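PDB 3OT5: UDP-N-acetylglucosamine 2-epimerase from Listeria monocytogenes, which probably catalyses the reversible epimerisation at C2 that interconverts UDP-N-acetylglucosamine and UDP-N-acetylmannosamine. Local coordinates for residues T126-A129 and A130-T134; E159-N162 and R163-G167. One frame throughout, in Å; residues are numbered along the deposited sequence.

Interaction 1 (T126-A129 and A130-T134)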
loop_
_atom_site.group_PDB
_atom_site.type_symbol
_atom_site.label_atom_id
_atom_site.label_comp_id
_atom_site.label_asym_id
_atom_site.label_seq_id
_atom_site.Cartn_x
_atom_site.Cartn_y
_atom_site.Cartn_z
ATOM N N THR A 126 4.190 13.197 -9.114
ATOM C CA THR A 126 5.421 13.644 -8.485
ATOM C C THR A 126 6.564 12.692 -8.826
ATOM O O THR A 126 7.643 13.129 -9.184
ATOM C CB THR A 126 5.243 13.772 -6.963
ATOM O OG1 THR A 126 4.676 12.556 -6.452
ATOM C CG2 THR A 126 4.300 14.911 -6.641
ATOM N N SER A 127 6.307 11.392 -8.770
ATOM C CA SER A 127 7.329 10.400 -9.095
ATOM C C SER A 127 7.799 10.464 -10.531
ATOM O O SER A 127 8.995 10.319 -10.816
ATOM C CB SER A 127 6.821 9.000 -8.803
ATOM O OG SER A 127 6.712 8.845 -7.414
ATOM N N PHE A 128 6.860 10.641 -11.443
ATOM C CA PHE A 128 7.205 10.737 -12.844
ATOM C C PHE A 128 8.037 11.973 -13.084
ATOM O O PHE A 128 9.077 11.906 -13.733
ATOM C CB PHE A 128 5.958 10.771 -13.707
ATOM C CG PHE A 128 6.169 11.427 -15.041
ATOM C CD1 PHE A 128 7.000 10.855 -15.995
ATOM C CD2 PHE A 128 5.527 12.626 -15.343
ATOM C CE1 PHE A 128 7.182 11.457 -17.212
ATOM C CE2 PHE A 128 5.702 13.220 -16.570
ATOM C CZ PHE A 128 6.535 12.636 -17.505
ATOM N N ALA A 129 7.581 13.091 -12.539
ATOM C CA ALA A 129 8.263 14.370 -12.723
ATOM C C ALA A 129 9.686 14.352 -12.161
ATOM O O ALA A 129 10.624 14.861 -12.771
ATOM C CB ALA A 129 7.452 15.487 -12.082
ATOM N N ALA A 130 9.817 13.773 -10.983
ATOM C CA ALA A 130 11.102 13.671 -10.321
ATOM C C ALA A 130 11.979 12.715 -11.125
ATOM O O ALA A 130 13.200 12.888 -11.214
ATOM C CB ALA A 130 10.910 13.188 -8.887
ATOM N N GLY A 131 11.352 11.706 -11.719
ATOM C CA GLY A 131 12.063 10.743 -12.526
ATOM C C GLY A 131 12.661 11.419 -13.730
ATOM O O GLY A 131 13.830 11.221 -14.068
ATOM N N LEU A 132 11.851 12.239 -14.371
ATOM C CA LEU A 132 12.282 12.972 -15.530
ATOM C C LEU A 132 13.418 13.942 -15.173
ATOM O O LEU A 132 14.389 14.077 -15.933
ATOM C CB LEU A 132 11.095 13.717 -16.116
ATOM C CG LEU A 132 11.346 14.500 -17.402
ATOM C CD1 LEU A 132 11.835 13.593 -18.530
ATOM C CD2 LEU A 132 10.068 15.191 -17.779
ATOM N N ALA A 133 13.311 14.621 -14.032
ATOM C CA ALA A 133 14.396 15.544 -13.631
ATOM C C ALA A 133 15.665 14.719 -13.372
ATOM O O ALA A 133 16.759 15.169 -13.636
ATOM C CB ALA A 133 14.014 16.364 -12.403
ATOM N N THR A 134 15.488 13.504 -12.863
ATOM C CA THR A 134 16.588 12.582 -12.594
ATOM C C THR A 134 17.288 12.228 -13.925
ATOM O O THR A 134 18.531 12.235 -14.023
ATOM C CB THR A 134 16.067 11.316 -11.843
ATOM O OG1 THR A 134 15.578 11.705 -10.551
ATOM C CG2 THR A 134 17.146 10.273 -11.666
#
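Leu132 CG is anti to its N (chi1 -177°) and Phe128 CG roughly so (156°); one turn apart on helix 125-136, the ring end and CD2 come near each other. The two reach each other only loosely. Leu132 CD2 stands obliquely to the ring, with Phe128 CZ 4.4 Å from it. The backbone does the holding. Ala130 N bonds to Thr126 O at 2.9 Å, and Leu132 N to Phe128 O also at 2.9 Å. Ala133 N to Ala129 O follows at 3.0 Å. Gly131 N reaches Ser127 O at 2.9 Å, but this bond is more bent, with 140° at the hydrogen. Further on, Ala130 O takes two donors, Thr134 N and Thr134 OG1, from opposite faces of its carbonyl plane. The hydroxyl bond is the shorter: Thr134 OG1 is 2.7 Å from Ala130 O. This returns a buried hydroxyl to its own helix. The helix is the crossover of a beta-alpha-beta unit in a Rossmann-like domain. Ala129, Leu132 and Ala133 touch helix 95-113, while Ala130 rests on Val120 of strand 117-121. Ser127 OG is hydrogen-bonded to His121 O. The chemistry is thus mainly that of main-chain bonds, and the small methyl groups of the alanines probably allow the close approach of helix 95-113 and strand 117-121.

Interaction 2 (E159-N162 and R163-G167)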
loop_
_atom_site.group_PDB
_atom_site.type_symbol
_atom_site.label_atom_id
_atom_site.label_comp_id
_atom_site.label_asym_id
_atom_site.label_seq_id
_atom_site.Cartn_x
_atom_site.Cartn_y
_atom_site.Cartn_z
ATOM N N GLU A 159 -2.141 7.869 -13.574
ATOM C CA GLU A 159 -1.280 6.864 -12.978
ATOM C C GLU A 159 -0.755 5.770 -13.908
ATOM O O GLU A 159 0.397 5.371 -13.775
ATOM C CB GLU A 159 -1.927 6.236 -11.737
ATOM C CG GLU A 159 -2.072 7.163 -10.522
ATOM C CD GLU A 159 -3.237 8.164 -10.619
ATOM O OE1 GLU A 159 -4.127 8.001 -11.485
ATOM O OE2 GLU A 159 -3.269 9.107 -9.797
ATOM N N GLU A 160 -1.571 5.250 -14.811
ATOM C CA GLU A 160 -1.065 4.221 -15.733
ATOM C C GLU A 160 0.063 4.817 -16.584
ATOM O O GLU A 160 1.137 4.217 -16.740
ATOM C CB GLU A 160 -2.164 3.689 -16.640
ATOM C CG GLU A 160 -1.711 2.686 -17.709
ATOM C CD GLU A 160 -1.215 1.351 -17.164
ATOM O OE1 GLU A 160 -1.294 1.089 -15.945
ATOM O OE2 GLU A 160 -0.763 0.536 -17.982
ATOM N N MET A 161 -0.175 5.999 -17.131
ATOM C CA MET A 161 0.842 6.638 -17.961
ATOM C C MET A 161 2.042 7.006 -17.112
ATOM O O MET A 161 3.170 6.871 -17.560
ATOM C CB MET A 161 0.312 7.872 -18.681
ATOM C CG MET A 161 1.328 8.447 -19.683
ATOM S SD MET A 161 1.708 7.241 -20.999
ATOM C CE MET A 161 0.158 7.173 -21.874
ATOM N N ASN A 162 1.812 7.462 -15.885
ATOM C CA ASN A 162 2.920 7.794 -15.010
ATOM C C ASN A 162 3.861 6.619 -14.865
ATOM O O ASN A 162 5.052 6.737 -15.131
ATOM C CB ASN A 162 2.448 8.270 -13.638
ATOM C CG ASN A 162 1.935 9.697 -13.667
ATOM O OD1 ASN A 162 2.249 10.425 -14.591
ATOM N ND2 ASN A 162 1.132 10.096 -12.658
ATOM N N ARG A 163 3.322 5.470 -14.496
ATOM C CA ARG A 163 4.172 4.304 -14.281
ATOM C C ARG A 163 4.803 3.777 -15.561
ATOM O O ARG A 163 5.870 3.133 -15.513
ATOM C CB ARG A 163 3.418 3.226 -13.509
ATOM C CG ARG A 163 2.180 2.695 -14.161
ATOM C CD ARG A 163 1.290 2.132 -13.081
ATOM N NE ARG A 163 -0.007 1.709 -13.570
ATOM C CZ ARG A 163 -1.031 1.425 -12.774
ATOM N NH1 ARG A 163 -0.905 1.564 -11.457
ATOM N NH2 ARG A 163 -2.187 1.033 -13.290
ATOM N N GLN A 164 4.162 4.027 -16.704
ATOM C CA GLN A 164 4.753 3.591 -17.954
ATOM C C GLN A 164 5.907 4.525 -18.311
ATOM O O GLN A 164 6.966 4.059 -18.712
ATOM C CB GLN A 164 3.754 3.515 -19.095
ATOM C CG GLN A 164 2.801 2.346 -19.037
ATOM C CD GLN A 164 1.967 2.244 -20.309
ATOM O OE1 GLN A 164 2.459 2.527 -21.393
ATOM N NE2 GLN A 164 0.711 1.815 -20.182
ATOM N N LEU A 165 5.717 5.833 -18.142
ATOM C CA LEU A 165 6.774 6.799 -18.455
ATOM C C LEU A 165 7.947 6.594 -17.513
ATOM O O LEU A 165 9.103 6.541 -17.942
ATOM C CB LEU A 165 6.260 8.241 -18.376
ATOM C CG LEU A 165 5.201 8.613 -19.436
ATOM C CD1 LEU A 165 4.663 9.983 -19.174
ATOM C CD2 LEU A 165 5.791 8.537 -20.839
ATOM N N THR A 166 7.652 6.502 -16.225
ATOM C CA THR A 166 8.684 6.251 -15.232
ATOM C C THR A 166 9.417 4.976 -15.606
ATOM O O THR A 166 10.638 4.906 -15.508
ATOM C CB THR A 166 8.097 6.143 -13.825
ATOM O OG1 THR A 166 7.581 7.425 -13.443
ATOM C CG2 THR A 166 9.170 5.703 -12.831
ATOM N N GLY A 167 8.661 3.982 -16.076
ATOM C CA GLY A 167 9.230 2.714 -16.499
ATOM C C GLY A 167 10.255 2.828 -17.622
ATOM O O GLY A 167 11.214 2.066 -17.658
#
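The guanidinium of Arg163 has Glu160 N and Glu159 C over one face and the Glu160 carboxylate carbon CD at its edge, in plane. The carboxylate stands nearly upright to it, the planes 85° apart. All this lies in the first turns of helix 159-169, the crossover of the beta-alpha-beta unit between strands 140-144 and 172-175 in a Rossmann-like domain. Arg163 grips side-on, and both nitrogens go to one oxygen. Arg163 NE is 2.8 Å from Glu160 OE1 and comes from above the carboxylate plane. Arg163 NH2, also 2.8 Å from Glu160 OE1, arrives nearly along the C-O axis. The torsions explain the reach. Arg163 CG sits between its N and carbonyl carbon (chi1 60°), and the chain then runs extended back toward the start of the helix. The other oxygen serves Gln164: Gln164 NE2 lies 2.9 Å from Glu160 OE2, on the anti side but tilted 31° out of the carboxylate plane. Loop residues Thr150 and Trp151 also give backbone N-H groups to OE1 and OE2, respectively. Four protein residues therefore fix this buried carboxylate. Arg163 NH1 turns to Asp123 in a second salt bridge, and Asn162 ND2 bonds to Asp123 O. Elsewhere on the helix, Met161 and Leu165 pack obliquely, with Met161 CG 3.7 Å from Leu165 CD1. Along the backbone, Thr166 N is 2.8 Å from Asn162 O.

From the N terminus, the chain leaves strand 117-121 and enters helix 125-136, which holds interaction 1. It passes through strand 140-144 and a loop before helix 159-169, which holds interaction 2. Each contact spans a continuous run of one helix and closes no long loop. The two are in series and neither nest nor cross. They meet in space: the centres of interaction 1 and interaction 2 are about 11 Å apart. Phe128 of interaction 1 packs on interaction 2: Phe128 CE1 is 3.5 Å from Leu165 CD1, and Phe128 CA is 3.4 Å from Thr166 OG1. This joins two successive crossover helices beside one parallel sheet.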